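Local structure of ATP-citrate lyase beta-subunit (Chlorobium limicola, 6HXJ) at residues A[7-12]-A[204-209]; A[11-16]-A[185-190]; A[105-110]-A[173-178]; A[208-213]-A[221-226]. The protein probably acts as part of ATP-citrate lyase, which uses ATP and coenzyme A to split citrate into acetyl-CoA and oxaloacetate. All coordinates share one frame; numbering follows the deposited sequence.

Contact 1 (A[7-12]-A[204-209])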
# COMPACT_ATOMS: atom_id res chain seq x y z
N GLY A 7 9.97 -55.30 -37.90
CA GLY A 7 11.13 -54.71 -37.25
C GLY A 7 10.94 -54.50 -35.76
O GLY A 7 11.61 -55.14 -34.95
N PRO A 8 9.98 -53.64 -35.40
CA PRO A 8 9.67 -53.38 -33.99
C PRO A 8 9.51 -54.63 -33.15
O PRO A 8 10.09 -54.73 -32.07
CB PRO A 8 8.33 -52.64 -34.08
CG PRO A 8 8.39 -51.94 -35.36
CD PRO A 8 9.14 -52.81 -36.29
N ALA A 9 8.71 -55.58 -33.65
CA ALA A 9 8.47 -56.84 -32.98
C ALA A 9 9.81 -57.50 -32.67
O ALA A 9 10.09 -57.82 -31.51
CB ALA A 9 7.64 -57.74 -33.86
N MET A 10 10.68 -57.62 -33.68
CA MET A 10 12.01 -58.20 -33.53
C MET A 10 12.83 -57.46 -32.49
O MET A 10 13.49 -58.11 -31.69
CB MET A 10 12.73 -58.24 -34.87
CG MET A 10 12.06 -59.16 -35.83
SD MET A 10 13.07 -59.81 -37.16
CE MET A 10 11.80 -59.93 -38.43
N LYS A 11 12.75 -56.13 -32.46
CA LYS A 11 13.46 -55.34 -31.47
C LYS A 11 13.09 -55.78 -30.05
O LYS A 11 13.99 -55.93 -29.22
CB LYS A 11 13.18 -53.84 -31.70
CG LYS A 11 13.66 -52.95 -30.56
CD LYS A 11 13.81 -51.50 -30.98
CE LYS A 11 13.51 -50.57 -29.83
NZ LYS A 11 14.25 -49.28 -29.95
N LEU A 12 11.79 -56.01 -29.79
CA LEU A 12 11.30 -56.44 -28.48
C LEU A 12 11.69 -57.85 -28.20
O LEU A 12 11.93 -58.20 -27.05
CB LEU A 12 9.79 -56.31 -28.40
CG LEU A 12 9.28 -54.94 -28.80
CD1 LEU A 12 7.90 -54.72 -28.26
CD2 LEU A 12 10.21 -53.83 -28.31
N LEU A 204 11.49 -66.77 -37.28
CA LEU A 204 11.46 -66.30 -38.66
C LEU A 204 10.32 -65.31 -38.95
O LEU A 204 10.61 -64.22 -39.46
CB LEU A 204 11.47 -67.47 -39.64
CG LEU A 204 12.77 -67.70 -40.42
CD1 LEU A 204 14.00 -67.72 -39.52
CD2 LEU A 204 12.67 -68.95 -41.24
N ASP A 205 9.03 -65.65 -38.63
CA ASP A 205 7.88 -64.77 -38.86
C ASP A 205 7.29 -64.33 -37.55
O ASP A 205 6.68 -65.13 -36.84
CB ASP A 205 6.79 -65.42 -39.74
CG ASP A 205 7.18 -65.70 -41.18
OD1 ASP A 205 7.69 -64.78 -41.87
OD2 ASP A 205 6.92 -66.84 -41.66
N ALA A 206 7.44 -63.04 -37.23
CA ALA A 206 6.98 -62.46 -35.98
C ALA A 206 5.74 -61.58 -36.14
O ALA A 206 5.83 -60.46 -36.66
CB ALA A 206 8.11 -61.65 -35.35
N VAL A 207 4.59 -62.10 -35.65
CA VAL A 207 3.29 -61.40 -35.66
C VAL A 207 2.98 -60.90 -34.23
O VAL A 207 2.53 -61.68 -33.40
CB VAL A 207 2.14 -62.27 -36.24
CG1 VAL A 207 0.88 -61.44 -36.43
CG2 VAL A 207 2.54 -62.93 -37.56
N MET A 208 3.20 -59.62 -33.94
CA MET A 208 2.97 -59.10 -32.59
C MET A 208 1.91 -58.02 -32.50
O MET A 208 1.98 -57.01 -33.19
CB MET A 208 4.29 -58.57 -32.01
CG MET A 208 4.27 -58.36 -30.56
SD MET A 208 5.96 -57.98 -30.11
CE MET A 208 5.81 -57.90 -28.27
N ASN A 209 0.96 -58.20 -31.58
CA ASN A 209 -0.06 -57.19 -31.26
C ASN A 209 0.17 -56.67 -29.85
O ASN A 209 0.23 -57.48 -28.92
CB ASN A 209 -1.47 -57.74 -31.39
CG ASN A 209 -1.77 -58.25 -32.77
OD1 ASN A 209 -2.08 -57.49 -33.69
ND2 ASN A 209 -1.62 -59.56 -32.95

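Contact 2 (A[11-16]-A[185-190])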
# COMPACT_ATOMS: atom_id res chain seq x y z
N LYS A 11 12.75 -56.13 -32.46
CA LYS A 11 13.46 -55.34 -31.47
C LYS A 11 13.09 -55.78 -30.05
O LYS A 11 13.99 -55.93 -29.22
CB LYS A 11 13.18 -53.84 -31.70
CG LYS A 11 13.66 -52.95 -30.56
CD LYS A 11 13.81 -51.50 -30.98
CE LYS A 11 13.51 -50.57 -29.83
NZ LYS A 11 14.25 -49.28 -29.95
N LEU A 12 11.79 -56.01 -29.79
CA LEU A 12 11.30 -56.44 -28.48
C LEU A 12 11.69 -57.85 -28.20
O LEU A 12 11.93 -58.20 -27.05
CB LEU A 12 9.79 -56.31 -28.40
CG LEU A 12 9.28 -54.94 -28.80
CD1 LEU A 12 7.90 -54.72 -28.26
CD2 LEU A 12 10.21 -53.83 -28.31
N PHE A 13 11.76 -58.67 -29.23
CA PHE A 13 12.21 -60.03 -29.07
C PHE A 13 13.63 -59.96 -28.59
O PHE A 13 13.94 -60.51 -27.54
CB PHE A 13 12.17 -60.77 -30.39
CG PHE A 13 10.79 -61.22 -30.77
CD1 PHE A 13 9.71 -60.94 -29.96
CD2 PHE A 13 10.58 -61.93 -31.94
CE1 PHE A 13 8.43 -61.35 -30.32
CE2 PHE A 13 9.31 -62.36 -32.28
CZ PHE A 13 8.24 -62.07 -31.48
N ASN A 14 14.47 -59.22 -29.32
CA ASN A 14 15.86 -58.97 -29.01
C ASN A 14 16.02 -58.54 -27.57
O ASN A 14 16.80 -59.13 -26.84
CB ASN A 14 16.36 -57.88 -29.92
CG ASN A 14 17.63 -58.20 -30.59
OD1 ASN A 14 17.82 -59.28 -31.15
ND2 ASN A 14 18.59 -57.32 -30.39
N LYS A 15 15.23 -57.55 -27.16
CA LYS A 15 15.22 -57.03 -25.80
C LYS A 15 15.05 -58.14 -24.75
O LYS A 15 15.77 -58.15 -23.75
CB LYS A 15 14.10 -55.98 -25.69
CG LYS A 15 13.84 -55.50 -24.29
CD LYS A 15 13.11 -54.19 -24.31
CE LYS A 15 12.31 -54.03 -23.06
NZ LYS A 15 11.54 -52.76 -23.05
N TRP A 16 14.12 -59.07 -24.97
CA TRP A 16 13.87 -60.14 -24.01
C TRP A 16 14.63 -61.42 -24.37
O TRP A 16 14.26 -62.50 -23.91
CB TRP A 16 12.35 -60.36 -23.84
CG TRP A 16 11.69 -59.16 -23.24
CD1 TRP A 16 11.19 -58.08 -23.91
CD2 TRP A 16 11.68 -58.81 -21.85
NE1 TRP A 16 10.79 -57.11 -23.01
CE2 TRP A 16 11.11 -57.52 -21.74
CE3 TRP A 16 12.11 -59.45 -20.68
CZ2 TRP A 16 10.97 -56.87 -20.52
CZ3 TRP A 16 11.97 -58.81 -19.47
CH2 TRP A 16 11.41 -57.53 -19.40
N GLN A 185 -1.03 -58.18 -26.62
CA GLN A 185 -2.35 -58.80 -26.72
C GLN A 185 -2.11 -60.22 -27.24
O GLN A 185 -2.77 -61.17 -26.84
CB GLN A 185 -3.24 -57.99 -27.66
CG GLN A 185 -3.60 -56.64 -27.05
CD GLN A 185 -4.12 -55.60 -28.02
OE1 GLN A 185 -3.87 -55.63 -29.23
NE2 GLN A 185 -4.82 -54.62 -27.49
N SER A 186 -1.10 -60.36 -28.10
CA SER A 186 -0.71 -61.62 -28.72
C SER A 186 0.63 -61.50 -29.46
O SER A 186 0.99 -60.42 -29.94
CB SER A 186 -1.78 -62.12 -29.69
OG SER A 186 -2.00 -61.21 -30.76
N ILE A 187 1.37 -62.63 -29.53
CA ILE A 187 2.66 -62.80 -30.22
C ILE A 187 2.61 -64.17 -30.90
O ILE A 187 2.39 -65.16 -30.21
CB ILE A 187 3.85 -62.72 -29.22
CG1 ILE A 187 3.86 -61.39 -28.40
CG2 ILE A 187 5.18 -62.98 -29.94
CD1 ILE A 187 4.67 -61.39 -27.10
N GLU A 188 2.82 -64.22 -32.23
CA GLU A 188 2.75 -65.45 -33.01
C GLU A 188 4.04 -65.61 -33.80
O GLU A 188 4.41 -64.73 -34.58
CB GLU A 188 1.51 -65.46 -33.92
CG GLU A 188 1.14 -66.85 -34.40
CD GLU A 188 0.82 -67.02 -35.88
OE1 GLU A 188 1.63 -66.57 -36.72
OE2 GLU A 188 -0.22 -67.65 -36.19
N ILE A 189 4.76 -66.71 -33.56
CA ILE A 189 6.01 -67.05 -34.23
C ILE A 189 5.82 -68.36 -35.02
O ILE A 189 5.61 -69.42 -34.43
CB ILE A 189 7.21 -67.12 -33.26
CG1 ILE A 189 7.43 -65.78 -32.51
CG2 ILE A 189 8.48 -67.56 -34.01
CD1 ILE A 189 8.37 -65.83 -31.34
N ASN A 190 5.82 -68.26 -36.34
CA ASN A 190 5.64 -69.40 -37.20
C ASN A 190 6.34 -69.11 -38.50
O ASN A 190 5.85 -68.29 -39.28
CB ASN A 190 4.16 -69.75 -37.43
CG ASN A 190 3.96 -71.07 -38.12
OD1 ASN A 190 4.49 -72.12 -37.71
ND2 ASN A 190 3.16 -71.06 -39.18

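Contact 3 (A[105-110]-A[173-178])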
# COMPACT_ATOMS: atom_id res chain seq x y z
N PHE A 105 8.92 -74.84 -36.06
CA PHE A 105 8.00 -75.01 -34.95
C PHE A 105 7.03 -73.82 -34.88
O PHE A 105 7.28 -72.75 -35.45
CB PHE A 105 8.76 -75.13 -33.62
CG PHE A 105 9.95 -76.05 -33.54
CD1 PHE A 105 9.85 -77.38 -33.95
CD2 PHE A 105 11.14 -75.62 -32.98
CE1 PHE A 105 10.95 -78.24 -33.88
CE2 PHE A 105 12.24 -76.48 -32.88
CZ PHE A 105 12.14 -77.79 -33.34
N TYR A 106 5.94 -74.01 -34.14
CA TYR A 106 4.97 -72.96 -33.92
C TYR A 106 4.89 -72.62 -32.44
O TYR A 106 4.87 -73.52 -31.60
CB TYR A 106 3.59 -73.37 -34.48
CG TYR A 106 2.46 -72.41 -34.18
CD1 TYR A 106 2.35 -71.20 -34.86
CD2 TYR A 106 1.48 -72.73 -33.25
CE1 TYR A 106 1.31 -70.32 -34.60
CE2 TYR A 106 0.43 -71.84 -32.97
CZ TYR A 106 0.35 -70.64 -33.65
OH TYR A 106 -0.69 -69.77 -33.41
N VAL A 107 4.93 -71.32 -32.14
CA VAL A 107 4.80 -70.74 -30.80
C VAL A 107 3.89 -69.53 -30.93
O VAL A 107 4.06 -68.72 -31.83
CB VAL A 107 6.12 -70.29 -30.10
CG1 VAL A 107 5.81 -69.60 -28.78
CG2 VAL A 107 7.10 -71.44 -29.90
N SER A 108 2.93 -69.40 -30.03
CA SER A 108 2.06 -68.25 -29.95
C SER A 108 1.56 -68.14 -28.54
O SER A 108 1.26 -69.15 -27.90
CB SER A 108 0.89 -68.33 -30.92
OG SER A 108 -0.07 -69.30 -30.52
N ILE A 109 1.47 -66.90 -28.07
CA ILE A 109 0.93 -66.53 -26.76
C ILE A 109 -0.19 -65.49 -27.01
O ILE A 109 0.07 -64.43 -27.56
CB ILE A 109 2.04 -66.13 -25.74
CG1 ILE A 109 1.45 -65.73 -24.40
CG2 ILE A 109 3.01 -65.08 -26.26
CD1 ILE A 109 2.24 -66.21 -23.21
N ILE A 110 -1.43 -65.91 -26.75
CA ILE A 110 -2.63 -65.11 -27.03
C ILE A 110 -3.33 -64.82 -25.73
O ILE A 110 -3.67 -65.75 -24.99
CB ILE A 110 -3.55 -65.79 -28.09
CG1 ILE A 110 -3.95 -67.23 -27.64
CG2 ILE A 110 -2.83 -65.81 -29.44
CD1 ILE A 110 -4.45 -68.28 -28.67
N SER A 173 9.69 -69.12 -21.95
CA SER A 173 9.72 -68.23 -20.80
C SER A 173 10.03 -66.80 -21.21
O SER A 173 9.35 -65.86 -20.78
CB SER A 173 10.68 -68.74 -19.74
OG SER A 173 12.07 -68.56 -19.97
N ARG A 174 11.01 -66.64 -22.09
CA ARG A 174 11.40 -65.33 -22.60
C ARG A 174 10.22 -64.72 -23.32
O ARG A 174 9.89 -63.57 -23.08
CB ARG A 174 12.60 -65.46 -23.54
CG ARG A 174 13.74 -66.35 -23.04
CD ARG A 174 14.94 -65.59 -22.49
NE ARG A 174 16.03 -66.52 -22.16
CZ ARG A 174 17.17 -66.65 -22.85
NH1 ARG A 174 17.41 -65.88 -23.90
NH2 ARG A 174 18.09 -67.53 -22.46
N LEU A 175 9.53 -65.51 -24.15
CA LEU A 175 8.34 -65.06 -24.84
C LEU A 175 7.32 -64.63 -23.82
O LEU A 175 6.73 -63.57 -23.96
CB LEU A 175 7.78 -66.20 -25.65
CG LEU A 175 6.70 -65.83 -26.69
CD1 LEU A 175 7.30 -65.03 -27.85
CD2 LEU A 175 6.02 -67.09 -27.23
N ILE A 176 7.15 -65.43 -22.76
CA ILE A 176 6.22 -65.16 -21.68
C ILE A 176 6.59 -63.88 -20.96
O ILE A 176 5.70 -63.11 -20.60
CB ILE A 176 6.13 -66.37 -20.73
CG1 ILE A 176 5.28 -67.48 -21.38
CG2 ILE A 176 5.54 -65.98 -19.37
CD1 ILE A 176 5.48 -68.86 -20.82
N LEU A 177 7.90 -63.65 -20.76
CA LEU A 177 8.42 -62.44 -20.11
C LEU A 177 8.14 -61.25 -21.02
O LEU A 177 7.67 -60.22 -20.54
CB LEU A 177 9.93 -62.56 -19.81
CG LEU A 177 10.25 -63.17 -18.50
CD1 LEU A 177 11.75 -63.38 -18.34
CD2 LEU A 177 9.64 -62.36 -17.38
N CYS A 178 8.38 -61.42 -22.33
CA CYS A 178 8.17 -60.41 -23.35
C CYS A 178 6.72 -60.05 -23.37
O CYS A 178 6.42 -58.87 -23.40
CB CYS A 178 8.65 -60.90 -24.72
SG CYS A 178 8.40 -59.73 -26.09

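Contact 4 (A[208-213]-A[221-226])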
# COMPACT_ATOMS: atom_id res chain seq x y z
N MET A 208 3.20 -59.62 -33.94
CA MET A 208 2.97 -59.10 -32.59
C MET A 208 1.91 -58.02 -32.50
O MET A 208 1.98 -57.01 -33.19
CB MET A 208 4.29 -58.57 -32.01
CG MET A 208 4.27 -58.36 -30.56
SD MET A 208 5.96 -57.98 -30.11
CE MET A 208 5.81 -57.90 -28.27
N ASN A 209 0.96 -58.20 -31.58
CA ASN A 209 -0.06 -57.19 -31.26
C ASN A 209 0.17 -56.67 -29.85
O ASN A 209 0.23 -57.48 -28.92
CB ASN A 209 -1.47 -57.74 -31.39
CG ASN A 209 -1.77 -58.25 -32.77
OD1 ASN A 209 -2.08 -57.49 -33.69
ND2 ASN A 209 -1.62 -59.56 -32.95
N VAL A 210 0.36 -55.35 -29.69
CA VAL A 210 0.58 -54.78 -28.36
C VAL A 210 -0.57 -53.86 -27.98
O VAL A 210 -1.25 -53.33 -28.85
CB VAL A 210 1.98 -54.14 -28.10
CG1 VAL A 210 3.07 -55.21 -28.12
CG2 VAL A 210 2.29 -53.01 -29.07
N ASP A 211 -0.81 -53.70 -26.69
CA ASP A 211 -1.88 -52.81 -26.23
C ASP A 211 -1.33 -51.34 -26.25
O ASP A 211 -0.66 -50.92 -25.30
CB ASP A 211 -2.40 -53.27 -24.86
CG ASP A 211 -3.32 -52.29 -24.12
OD1 ASP A 211 -3.95 -51.43 -24.79
OD2 ASP A 211 -3.44 -52.43 -22.88
N TYR A 212 -1.57 -50.60 -27.36
CA TYR A 212 -1.01 -49.26 -27.57
C TYR A 212 -1.44 -48.20 -26.56
O TYR A 212 -0.70 -47.24 -26.40
CB TYR A 212 -1.21 -48.74 -29.01
CG TYR A 212 -0.09 -47.82 -29.46
CD1 TYR A 212 1.22 -48.29 -29.58
CD2 TYR A 212 -0.34 -46.49 -29.77
CE1 TYR A 212 2.25 -47.45 -29.98
CE2 TYR A 212 0.69 -45.63 -30.17
CZ TYR A 212 1.98 -46.12 -30.28
OH TYR A 212 3.00 -45.28 -30.68
N ASP A 213 -2.55 -48.39 -25.83
CA ASP A 213 -3.00 -47.47 -24.77
C ASP A 213 -1.98 -47.40 -23.63
O ASP A 213 -1.95 -46.41 -22.89
CB ASP A 213 -4.33 -47.98 -24.19
CG ASP A 213 -5.51 -47.95 -25.14
OD1 ASP A 213 -5.78 -46.86 -25.72
OD2 ASP A 213 -6.21 -48.99 -25.26
N TRP A 221 9.12 -47.54 -26.93
CA TRP A 221 8.20 -47.79 -28.03
C TRP A 221 8.31 -46.72 -29.10
O TRP A 221 7.37 -45.94 -29.31
CB TRP A 221 6.76 -47.94 -27.53
CG TRP A 221 6.40 -49.28 -26.95
CD1 TRP A 221 7.26 -50.29 -26.60
CD2 TRP A 221 5.09 -49.74 -26.62
NE1 TRP A 221 6.56 -51.36 -26.10
CE2 TRP A 221 5.22 -51.05 -26.08
CE3 TRP A 221 3.81 -49.19 -26.73
CZ2 TRP A 221 4.12 -51.80 -25.65
CZ3 TRP A 221 2.72 -49.93 -26.30
CH2 TRP A 221 2.88 -51.22 -25.77
N ASP A 222 9.44 -46.70 -29.80
CA ASP A 222 9.67 -45.77 -30.90
C ASP A 222 9.08 -46.36 -32.20
O ASP A 222 9.82 -46.69 -33.12
CB ASP A 222 11.17 -45.38 -31.03
CG ASP A 222 12.21 -46.49 -31.11
OD1 ASP A 222 11.95 -47.60 -30.60
OD2 ASP A 222 13.30 -46.24 -31.68
N PHE A 223 7.75 -46.54 -32.23
CA PHE A 223 6.97 -47.07 -33.35
C PHE A 223 5.49 -46.68 -33.23
O PHE A 223 5.01 -46.37 -32.14
CB PHE A 223 7.10 -48.61 -33.48
CG PHE A 223 6.61 -49.41 -32.28
CD1 PHE A 223 5.26 -49.69 -32.11
CD2 PHE A 223 7.50 -49.89 -31.34
CE1 PHE A 223 4.80 -50.38 -30.99
CE2 PHE A 223 7.05 -50.62 -30.24
CZ PHE A 223 5.71 -50.87 -30.08
N LYS A 224 4.77 -46.75 -34.35
CA LYS A 224 3.34 -46.47 -34.45
C LYS A 224 2.62 -47.75 -34.90
O LYS A 224 3.24 -48.59 -35.57
CB LYS A 224 3.07 -45.31 -35.43
CG LYS A 224 3.15 -43.92 -34.79
CD LYS A 224 3.27 -42.80 -35.84
CE LYS A 224 4.01 -41.59 -35.30
NZ LYS A 224 4.31 -40.59 -36.36
N PRO A 225 1.34 -47.95 -34.58
CA PRO A 225 0.69 -49.20 -34.99
C PRO A 225 0.24 -49.21 -36.43
O PRO A 225 -0.03 -48.16 -37.00
CB PRO A 225 -0.48 -49.33 -34.03
CG PRO A 225 -0.40 -48.13 -33.07
CD PRO A 225 0.43 -47.11 -33.77
N VAL A 226 0.16 -50.42 -37.02
CA VAL A 226 -0.25 -50.69 -38.40
C VAL A 226 -1.73 -50.37 -38.53
O VAL A 226 -2.48 -50.55 -37.57
CB VAL A 226 0.03 -52.17 -38.78
CG1 VAL A 226 -0.63 -52.57 -40.10
CG2 VAL A 226 1.53 -52.46 -38.82

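Contact 1 (A[7-12]-A[204-209])
Met208 lies against helix 6-15, its CB at Ala9 and its methyl end at Leu12. CG stands anti to the backbone N (chi1 -165°), and beyond it the chain stays extended, which lays the sulfur against Ala9 and carries the methyl CE on to Leu12. Met208 CB meets Ala9 CB at 3.9 Å. Two bonds further out, Met208 SD lies 4.0 Å from Ala9 CA. The terminal Met208 CE then reaches Leu12 CD1 at 3.8 Å. Here the two side chains run at about a right angle to each other, so the methionine meets the leucine with its end methyl alone and not along its length.

Ala9 presents only a methyl group to the strand, consistent with the close approach of helix and strand: Ala9 CB also faces Ala206 CB, at 4.2 Å, and so sits between two side chains that leave the strand on the same side. The axes of helix 7-12 and strand 206-209 cross almost perpendicularly, at 87°, and approach to 8.1 Å. This is alpha/beta packing within the ATP-grasp domain, in which helix 6-15 lies over one face of an antiparallel sheet and strand 200-210 runs against it between strands 3-4 and 184-195. All four touching residues are buried, and no hydrogen bond links the segments. Further along the same face, Met208 also touches Ile4 and Ile187 on the two neighbouring strands.

Contact 2 (A[11-16]-A[185-190])
The Phe13 ring meets two isoleucines with its outer end. At its edge, close to the ring plane, lies the branch methyl of Ile187, with CG2 3.5 Å from Phe13 CZ. Ile189 approaches obliquely with its longer arm, CD1 lying 3.7 Å from Phe13 CE2 and CG1 3.9 Å from the same atom. Different branches are therefore used: Ile187 slides past the phenylalanine in the opposite direction and offers CG2; Ile189 points against it and meets the ring with CG1 and CD1. Phe13 CG is anti to its own carbonyl carbon (chi1 -78°), and the ring projects from the helix far enough to bridge a wide separation, the nearest alpha carbons, Phe13 CA and Ile187 CA, being 10.0 Å apart.

In the ATP-grasp domain this joins the C-terminal half of helix 6-15 to strand 184-195, in the interior of the sheet that the helix covers. A classic beta bulge precedes the isoleucines, where Gln185 and Ser186 both face Asn209 on the adjacent strand. An alanine in place of Phe13 would probably leave the ends of Ile187 and Ile189 without their partner from the helix and open a gap between helix and sheet. Ile18, Val20 and Ala206 also pack on Phe13. Beyond this apolar layer, Trp16 NE1 and Lys15 NZ both bind the carboxylate of Glu182.

Contact 3 (A[105-110]-A[173-178])
Ile109 supplies both of the well-defined contacts here, one with each of its branches. Its CG2 methyl faces Leu175, lying 3.7 Å from Leu175 CD2 and 3.8 Å from Leu175 CG. The longer branch, with CG1 anti to the backbone N (chi1 179°), takes Ile109 CD1 to within 3.8 Å of Ile176 CG1, where the two isoleucines cross at about a right angle. Val107, two residues back on the same side of the strand, also faces Leu175, although the modelled spacing of that pair is doubtful.

A second shell surrounds these groups. Leu175 also packs on Ile187 of the neighbouring strand, Ile109 on Ala116, and Ile176 on Leu151 of helix 148-158. Helix 163-181 runs over strand 104-112 with axes 29° from parallel and 9.5 Å apart at their closest, lying on the face of the ATP-grasp sheet that helix 6-15 also covers.

On the other face of the strand, Ser108 OG donates a hydrogen bond to Tyr106 OH at 3.0 Å. With only branched aliphatic groups meeting between helix and strand, this buried interface is held by shape and by the exclusion of water, without directional bonds.

Contact 4 (A[208-213]-A[221-226])
Val210 and Phe223 reach one face of Trp221 through their first torsions. In Val210, chi1 of -67° sets CG1 anti to the carbonyl carbon and leaves CG2 between N and carbonyl carbon, over the indole; in Phe223, chi1 of 61° puts the ring in that same position, so that CZ shares this face, offset toward the rim, and the ring edge turns toward Val210 CG2. The valine contact is a CH-pi interaction, with CG2 4.2 Å from the centroid of the Trp221 six-membered ring. In the plane of the indole, at its edge, Asp211 O lies 3.6 Å from Trp221 CH2.

Tyr212 is gripped at several points. Pro225 CG sits over the centre of one face, 3.7 Å from the Tyr212 ring centroid, in a second CH-pi contact. The Tyr212 ring plane is nearly parallel to that of Trp221, at 9°, but the rings are slid apart and barely overlap. At the far end Tyr212 OH donates to Phe223 O at 2.7 Å, in the carbonyl plane. A leucine in place of Tyr212 would probably leave Phe223 O without this donor and Pro225 without a flat face to rest on.

Outside the pair of segments, Trp221 NE1 is hydrogen-bonded to Glu182, and Asp211 OD2 to the backbone of another protein chain. The CH-pi and hydrogen-bonded contacts fold the loop after strand 200-210 back against that strand's end, where the chain leaves the ATP-grasp sheet and heads for the citrate-binding region.

Overall arrangement
From the N terminus, helix 6-15 opens the two widest loops: contact 1 closes on strand 200-210 and contact 2, starting one turn further along, on strand 184-195. Contact 3, between strand 104-112 and helix 163-181, falls wholly within both. Strands 200-210, 184-195 and 104-112 are successive neighbours in one antiparallel sheet, so the three contacts hold two helices over the same face of the ATP-grasp domain; Cys178 SG of helix 163-181 meets Met208 CE of strand 200-210, linking contacts 1 and 3. Contact 4 closes a short loop that begins on the strand where contact 1 ends, and the salt bridge from Lys11 to Asp222 ties that loop back to the first helix.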